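Long-range contacts in ParB domain protein nuclease (Sulfolobus solfataricus, PDB 5K5D), which probably takes part in archaeal DNA segregation as a ParB-like partition protein and may act as a nuclease: residues B[15-19]-B[66-70]; B[58-62]-B[96-101]. The protein carries 4 engineered substitutions. All coordinates share one frame; numbering follows the deposited sequence.

How the interactions relate
A ParB-like N-terminal domain illustrates how one small sheet-and-helix unit is held together by contacts of different character. In interaction 2, residues 58-62 and 96-101 form a buried junction, where edge strand 59-61 receives the end of helix 90-99 through branched aliphatic groups and an aspartate-asparagine pair. Interaction 1, between 15-19 and 66-70, lies farther from the centre of the chain and is only partly buried: a buried isoleucine from the loop after strand 9-15 packs on helix 63-71, while a lysine, a glutamate and a water finish it outside. Strand 59-61 runs on into helix 63-71, so the two contacts hold consecutive elements. They touch directly, Leu66 CD2 lying 4.2 Å from Leu59 CD1.

Interaction 1: residues B[15-19]-B[66-70]; sequences SIEKL and LDIMK
Ile16 presses the end of its side chain against helix 63-71 where Met69 and Lys70 follow one another. With CG1 anti to the backbone N (chi1 -168°) and the chain extended beyond it, Ile16 CD1 arrives beside the Met69 backbone and 4.0 Å from Met69 CB. Nearer its root, Ile16 CG1 rests 3.7 Å from Leu66 CD1. Leu19 adds a looser apolar touch on the other methyl of Leu66. This inner half is close-packed and apolar, continued by Phe74 beside Ile16 and with Leu51 of strand 51-53 touching both Leu66 and Met69, the latter a selenomethionine.

The outer half is looser and polar. Lys70 curls at each of its last three torsions, so that its CD lies 3.5 Å from Ile16 CD1 and also against Glu17 OE2. The charged ends do not close into a salt bridge: Lys70 NZ stays 4.0 Å from Glu17 OE1. Instead, the ammonium donates to a water 3.2 Å from NZ, which in turn donates to the carbonyls of Ile16 and Leu19. Cutting Ile16 back to an alanine would probably open a gap between Leu66, Met69 and the Lys70 methylenes, leaving the curled lysine chain without its apolar support. Apolar packing thus appears to carry the join, with a water bridge, and perhaps a weak attraction between the nearby charges, at its exposed margin.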
ATOM      1  N   SER B  15       5.717 -18.052 -24.716  1.00 53.55           N
ATOM      2  CA  SER B  15       6.004 -19.250 -23.939  1.00 58.32           C
ATOM      3  C   SER B  15       5.972 -18.885 -22.463  1.00 56.61           C
ATOM      4  O   SER B  15       6.449 -17.820 -22.068  1.00 54.53           O
ATOM      5  CB  SER B  15       7.365 -19.842 -24.316  1.00 61.22           C
ATOM      6  OG  SER B  15       8.431 -19.027 -23.863  1.00 64.09           O
ATOM      7  N   ILE B  16       5.399 -19.767 -21.653  1.00 55.00           N
ATOM      8  CA  ILE B  16       5.178 -19.469 -20.244  1.00 52.09           C
ATOM      9  C   ILE B  16       6.485 -19.172 -19.507  1.00 50.29           C
ATOM     10  O   ILE B  16       6.496 -18.454 -18.507  1.00 52.20           O
ATOM     11  CB  ILE B  16       4.406 -20.606 -19.545  1.00 47.17           C
ATOM     12  CG1 ILE B  16       3.929 -20.161 -18.162  1.00 41.53           C
ATOM     13  CG2 ILE B  16       5.258 -21.867 -19.467  1.00 49.74           C
ATOM     14  CD1 ILE B  16       2.941 -21.105 -17.536  1.00 39.12           C
ATOM     15  N   GLU B  17       7.586 -19.706 -20.022  1.00 49.55           N
ATOM     16  CA  GLU B  17       8.883 -19.545 -19.379  1.00 55.35           C
ATOM     17  C   GLU B  17       9.623 -18.303 -19.873  1.00 57.15           C
ATOM     18  O   GLU B  17      10.711 -17.978 -19.386  1.00 52.34           O
ATOM     19  CB  GLU B  17       9.738 -20.795 -19.594  1.00 61.13           C
ATOM     20  CG  GLU B  17       9.083 -22.078 -19.103  1.00 71.17           C
ATOM     21  CD  GLU B  17       8.819 -22.061 -17.609  1.00 78.34           C
ATOM     22  OE1 GLU B  17       9.700 -21.594 -16.855  1.00 79.84           O
ATOM     23  OE2 GLU B  17       7.731 -22.509 -17.188  1.00 79.12           O
ATOM     24  N   LYS B  18       9.033 -17.607 -20.837  1.00 55.90           N
ATOM     25  CA  LYS B  18       9.657 -16.408 -21.383  1.00 53.96           C
ATOM     26  C   LYS B  18       9.544 -15.231 -20.409  1.00 52.90           C
ATOM     27  O   LYS B  18      10.314 -14.273 -20.486  1.00 57.39           O
ATOM     28  CB  LYS B  18       9.037 -16.053 -22.735  1.00 55.40           C
ATOM     29  CG  LYS B  18       9.776 -14.964 -23.501  1.00 52.10           C
ATOM     30  CD  LYS B  18       9.147 -14.733 -24.864  1.00 51.79           C
ATOM     31  CE  LYS B  18       9.817 -13.583 -25.605  1.00 55.32           C
ATOM     32  NZ  LYS B  18       9.201 -13.368 -26.946  1.00 55.56           N
ATOM     33  N   LEU B  19       8.592 -15.319 -19.484  1.00 49.51           N
ATOM     34  CA  LEU B  19       8.353 -14.251 -18.510  1.00 46.26           C
ATOM     35  C   LEU B  19       9.385 -14.226 -17.384  1.00 46.59           C
ATOM     36  O   LEU B  19       9.588 -15.224 -16.690  1.00 42.87           O
ATOM     37  CB  LEU B  19       6.943 -14.363 -17.924  1.00 43.01           C
ATOM     38  CG  LEU B  19       5.866 -13.458 -18.532  1.00 48.05           C
ATOM     39  CD1 LEU B  19       6.355 -12.790 -19.817  1.00 41.69           C
ATOM     40  CD2 LEU B  19       4.575 -14.240 -18.764  1.00 39.99           C
ATOM     41  N   LEU B  66       0.535 -16.607 -12.687  1.00 40.12           N
ATOM     42  CA  LEU B  66       1.591 -17.266 -13.445  1.00 41.35           C
ATOM     43  C   LEU B  66       2.030 -18.553 -12.754  1.00 51.69           C
ATOM     44  O   LEU B  66       2.256 -19.575 -13.406  1.00 51.50           O
ATOM     45  CB  LEU B  66       2.798 -16.344 -13.641  1.00 36.14           C
ATOM     46  CG  LEU B  66       3.940 -17.004 -14.422  1.00 36.75           C
ATOM     47  CD1 LEU B  66       3.495 -17.345 -15.836  1.00 39.51           C
ATOM     48  CD2 LEU B  66       5.189 -16.139 -14.451  1.00 36.89           C
ATOM     49  N   ASP B  67       2.157 -18.495 -11.431  1.00 45.79           N
ATOM     50  CA  ASP B  67       2.591 -19.652 -10.658  1.00 42.36           C
ATOM     51  C   ASP B  67       1.597 -20.808 -10.780  1.00 40.45           C
ATOM     52  O   ASP B  67       1.983 -21.966 -10.957  1.00 34.86           O
ATOM     53  CB  ASP B  67       2.794 -19.275  -9.188  1.00 44.75           C
ATOM     54  CG  ASP B  67       3.298 -20.441  -8.356  1.00 54.66           C
ATOM     55  OD1 ASP B  67       4.518 -20.710  -8.384  1.00 56.09           O
ATOM     56  OD2 ASP B  67       2.474 -21.091  -7.679  1.00 57.67           O
ATOM     57  N   ILE B  68       0.314 -20.480 -10.685  1.00 40.35           N
ATOM     58  CA  ILE B  68      -0.744 -21.465 -10.848  1.00 41.68           C
ATOM     59  C   ILE B  68      -0.684 -22.115 -12.233  1.00 42.04           C
ATOM     60  O   ILE B  68      -0.726 -23.338 -12.357  1.00 48.41           O
ATOM     61  CB  ILE B  68      -2.121 -20.823 -10.636  1.00 36.01           C
ATOM     62  CG1 ILE B  68      -2.186 -20.191  -9.241  1.00 28.64           C
ATOM     63  CG2 ILE B  68      -3.227 -21.845 -10.838  1.00 40.83           C
ATOM     64  CD1 ILE B  68      -3.457 -19.419  -8.967  1.00 27.50           C
HETATM   65  N   MSE B  69      -0.565 -21.291 -13.268  1.00 29.90           N
HETATM   66  CA  MSE B  69      -0.548 -21.779 -14.642  1.00 45.46           C
HETATM   67  C   MSE B  69       0.664 -22.657 -14.913  1.00 50.57           C
HETATM   68  O   MSE B  69       0.597 -23.609 -15.693  1.00 47.93           O
HETATM   69  CB  MSE B  69      -0.561 -20.607 -15.623  1.00 42.54           C
HETATM   70  CG  MSE B  69      -1.866 -19.837 -15.647  1.00 50.43           C
HETATM   71 SE   MSE B  69      -1.870 -18.513 -17.072  1.00 68.36          SE
HETATM   72  CE  MSE B  69      -0.520 -17.311 -16.350  1.00 63.66           C
ATOM     73  N   LYS B  70       1.776 -22.315 -14.274  1.00 51.54           N
ATOM     74  CA  LYS B  70       2.994 -23.098 -14.383  1.00 51.23           C
ATOM     75  C   LYS B  70       2.733 -24.502 -13.835  1.00 52.18           C
ATOM     76  O   LYS B  70       3.147 -25.500 -14.428  1.00 53.79           O
ATOM     77  CB  LYS B  70       4.120 -22.425 -13.599  1.00 59.33           C
ATOM     78  CG  LYS B  70       5.467 -22.436 -14.299  1.00 64.56           C
ATOM     79  CD  LYS B  70       5.590 -21.277 -15.273  1.00 63.67           C
ATOM     80  CE  LYS B  70       5.895 -19.973 -14.552  1.00 64.09           C
ATOM     81  NZ  LYS B  70       7.302 -19.909 -14.060  1.00 61.27           N
TER
HETATM   82  O   HOH W   1       8.216 -17.762 -16.246  1.00 45.96           O

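Interaction 2: residues B[58-62]-B[96-101]; sequences VLIDG and LIWTFN
A classic beta bulge, in which Ile60 and Asp61 both face Ile52 of the neighbouring strand, turns these two residues together toward the end of helix 90-99, beside a bound citrate. The Ile60 side is apolar. Its CG2, anti to the backbone N, lies 3.7 Å from Ile97 CG1, and its CD1 meets Leu96 CD1 at 3.9 Å, so the two branches reach mainly Ile97 and Leu96 in turn. Ile97 CG1 also packs against the carbonyl O of Ile60.

The Asp61 side is polar. Asn101, just past the helix, uses one amide nitrogen twice: ND2 donates to Ile97 O at 2.7 Å, in the carbonyl plane and on a lone pair, and to Asp61 OD1 at 2.9 Å. The second bond is nearly straight (171°), although the place of that oxygen is less sure. Carboxylate and amide planes stand almost perpendicular, 84° apart. The first bond satisfies a carbonyl of the last helical turn and probably orients the amide toward Asp61. The other carboxylate oxygen, Asp61 OD2, sits 3.4 Å from Phe100 CB and pairs with Arg65 in a salt bridge. If the placement of OD1 is right, the Asp61 carboxylate is held by both Asn101 and Arg65.

Gly62 follows at the N-cap of helix 63-71, and its amide hydrogen-bonds the citrate, which probably came from the crystallisation liquor. A strand followed by an N-cap glycine and a helix carrying Arg65 recalls the GERR-type motif that binds the phosphates of CTP in many bacterial ParB proteins. The citrate may mark a comparable pocket, although the acidic Asp61 side chain also lies about 3 Å from it; at its edge the strand-helix turn of the ParB-like fold is fastened to helix 90-99.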
ATOM      1  N   VAL B  58       9.469  -8.579 -18.414  1.00 38.85           N
ATOM      2  CA  VAL B  58       9.505  -8.595 -16.963  1.00 36.26           C
ATOM      3  C   VAL B  58       8.069  -8.530 -16.455  1.00 40.52           C
ATOM      4  O   VAL B  58       7.327  -7.597 -16.773  1.00 43.32           O
ATOM      5  CB  VAL B  58      10.312  -7.403 -16.398  1.00 34.29           C
ATOM      6  CG1 VAL B  58      10.180  -7.335 -14.885  1.00 38.10           C
ATOM      7  CG2 VAL B  58      11.770  -7.503 -16.805  1.00 23.06           C
ATOM      8  N   LEU B  59       7.682  -9.538 -15.681  1.00 40.56           N
ATOM      9  CA  LEU B  59       6.344  -9.618 -15.116  1.00 37.25           C
ATOM     10  C   LEU B  59       6.114  -8.454 -14.155  1.00 36.29           C
ATOM     11  O   LEU B  59       6.905  -8.219 -13.240  1.00 29.38           O
ATOM     12  CB  LEU B  59       6.178 -10.941 -14.368  1.00 38.42           C
ATOM     13  CG  LEU B  59       4.866 -11.714 -14.516  1.00 37.62           C
ATOM     14  CD1 LEU B  59       4.416 -12.252 -13.165  1.00 41.72           C
ATOM     15  CD2 LEU B  59       3.782 -10.856 -15.139  1.00 32.48           C
ATOM     16  N   ILE B  60       5.028  -7.723 -14.365  1.00 31.02           N
ATOM     17  CA  ILE B  60       4.706  -6.595 -13.503  1.00 35.91           C
ATOM     18  C   ILE B  60       3.588  -6.983 -12.558  1.00 31.88           C
ATOM     19  O   ILE B  60       3.676  -6.778 -11.348  1.00 34.56           O
ATOM     20  CB  ILE B  60       4.280  -5.365 -14.328  1.00 34.48           C
ATOM     21  CG1 ILE B  60       5.474  -4.823 -15.111  1.00 31.60           C
ATOM     22  CG2 ILE B  60       3.698  -4.285 -13.427  1.00 35.50           C
ATOM     23  CD1 ILE B  60       5.133  -3.632 -15.976  1.00 39.56           C
ATOM     24  N   ASP B  61       2.539  -7.556 -13.133  1.00 28.90           N
ATOM     25  CA  ASP B  61       1.377  -7.986 -12.379  1.00 39.18           C
ATOM     26  C   ASP B  61       0.925  -9.375 -12.821  1.00 41.12           C
ATOM     27  O   ASP B  61       0.782  -9.638 -14.014  1.00 37.14           O
ATOM     28  CB  ASP B  61       0.229  -7.007 -12.590  1.00 37.97           C
ATOM     29  CG  ASP B  61      -0.942  -7.298 -11.694  1.00 45.65           C
ATOM     30  OD1 ASP B  61      -0.730  -7.388 -10.467  1.00 51.78           O
ATOM     31  OD2 ASP B  61      -2.070  -7.445 -12.212  1.00 48.67           O
ATOM     32  N   GLY B  62       0.700 -10.261 -11.856  1.00 45.17           N
ATOM     33  CA  GLY B  62       0.144 -11.569 -12.149  1.00 50.74           C
ATOM     34  C   GLY B  62       1.019 -12.716 -11.688  1.00 49.73           C
ATOM     35  O   GLY B  62       1.062 -13.764 -12.330  1.00 52.91           O
ATOM     36  N   LEU B  96       0.821   0.569 -12.767  1.00 40.13           N
ATOM     37  CA  LEU B  96       0.094  -0.599 -13.246  1.00 34.12           C
ATOM     38  C   LEU B  96      -0.307  -1.518 -12.100  1.00 32.92           C
ATOM     39  O   LEU B  96      -1.449  -1.959 -12.027  1.00 37.72           O
ATOM     40  CB  LEU B  96       0.920  -1.359 -14.282  1.00 26.64           C
ATOM     41  CG  LEU B  96       1.060  -0.614 -15.607  1.00 28.42           C
ATOM     42  CD1 LEU B  96       1.952  -1.380 -16.573  1.00 24.68           C
ATOM     43  CD2 LEU B  96      -0.320  -0.374 -16.208  1.00 25.45           C
ATOM     44  N   ILE B  97       0.630  -1.798 -11.199  1.00 32.52           N
ATOM     45  CA  ILE B  97       0.353  -2.680 -10.075  1.00 34.07           C
ATOM     46  C   ILE B  97      -0.771  -2.127  -9.210  1.00 41.85           C
ATOM     47  O   ILE B  97      -1.576  -2.883  -8.667  1.00 43.34           O
ATOM     48  CB  ILE B  97       1.600  -2.908  -9.200  1.00 33.33           C
ATOM     49  CG1 ILE B  97       2.647  -3.737  -9.951  1.00 30.06           C
ATOM     50  CG2 ILE B  97       1.215  -3.612  -7.901  1.00 25.45           C
ATOM     51  CD1 ILE B  97       4.000  -3.783  -9.257  1.00 32.34           C
ATOM     52  N   TRP B  98      -0.825  -0.805  -9.081  1.00 37.78           N
ATOM     53  CA  TRP B  98      -1.879  -0.181  -8.291  1.00 37.47           C
ATOM     54  C   TRP B  98      -3.202  -0.207  -9.034  1.00 37.77           C
ATOM     55  O   TRP B  98      -4.259  -0.445  -8.447  1.00 35.01           O
ATOM     56  CB  TRP B  98      -1.525   1.260  -7.936  1.00 37.48           C
ATOM     57  CG  TRP B  98      -2.642   1.974  -7.239  1.00 40.23           C
ATOM     58  CD1 TRP B  98      -3.354   3.041  -7.704  1.00 41.27           C
ATOM     59  CD2 TRP B  98      -3.193   1.658  -5.953  1.00 42.10           C
ATOM     60  NE1 TRP B  98      -4.302   3.416  -6.784  1.00 37.25           N
ATOM     61  CE2 TRP B  98      -4.222   2.583  -5.704  1.00 44.03           C
ATOM     62  CE3 TRP B  98      -2.899   0.688  -4.991  1.00 41.73           C
ATOM     63  CZ2 TRP B  98      -4.968   2.566  -4.524  1.00 49.69           C
ATOM     64  CZ3 TRP B  98      -3.642   0.673  -3.825  1.00 48.79           C
ATOM     65  CH2 TRP B  98      -4.664   1.606  -3.601  1.00 48.91           C
ATOM     66  N   THR B  99      -3.140   0.051 -10.333  1.00 36.36           N
ATOM     67  CA  THR B  99      -4.336   0.061 -11.154  1.00 30.95           C
ATOM     68  C   THR B  99      -5.026  -1.288 -11.125  1.00 30.47           C
ATOM     69  O   THR B  99      -6.247  -1.359 -11.030  1.00 34.82           O
ATOM     70  CB  THR B  99      -4.030   0.437 -12.610  1.00 35.86           C
ATOM     71  OG1 THR B  99      -3.735   1.836 -12.688  1.00 31.84           O
ATOM     72  CG2 THR B  99      -5.234   0.136 -13.488  1.00 28.16           C
ATOM     73  N   PHE B 100      -4.242  -2.359 -11.188  1.00 33.19           N
ATOM     74  CA  PHE B 100      -4.809  -3.697 -11.271  1.00 37.38           C
ATOM     75  C   PHE B 100      -5.006  -4.376  -9.924  1.00 36.62           C
ATOM     76  O   PHE B 100      -5.383  -5.547  -9.871  1.00 42.94           O
ATOM     77  CB  PHE B 100      -3.977  -4.581 -12.201  1.00 35.06           C
ATOM     78  CG  PHE B 100      -4.084  -4.190 -13.642  1.00 38.11           C
ATOM     79  CD1 PHE B 100      -3.010  -3.619 -14.306  1.00 41.26           C
ATOM     80  CD2 PHE B 100      -5.275  -4.366 -14.329  1.00 42.01           C
ATOM     81  CE1 PHE B 100      -3.118  -3.245 -15.637  1.00 44.74           C
ATOM     82  CE2 PHE B 100      -5.394  -3.994 -15.660  1.00 41.17           C
ATOM     83  CZ  PHE B 100      -4.314  -3.431 -16.314  1.00 42.02           C
ATOM     84  N   ASN B 101      -4.763  -3.653  -8.836  1.00 36.24           N
ATOM     85  CA  ASN B 101      -4.906  -4.251  -7.512  1.00 37.33           C
ATOM     86  C   ASN B 101      -5.678  -3.417  -6.483  1.00 34.81           C
ATOM     87  O   ASN B 101      -6.375  -3.972  -5.635  1.00 34.83           O
ATOM     88  CB  ASN B 101      -3.544  -4.667  -6.961  1.00 32.72           C
ATOM     89  CG  ASN B 101      -2.938  -5.821  -7.727  1.00 37.68           C
ATOM     90  OD1 ASN B 101      -3.240  -6.985  -7.458  1.00 41.37           O
ATOM     91  ND2 ASN B 101      -2.081  -5.507  -8.695  1.00 38.51           N
TER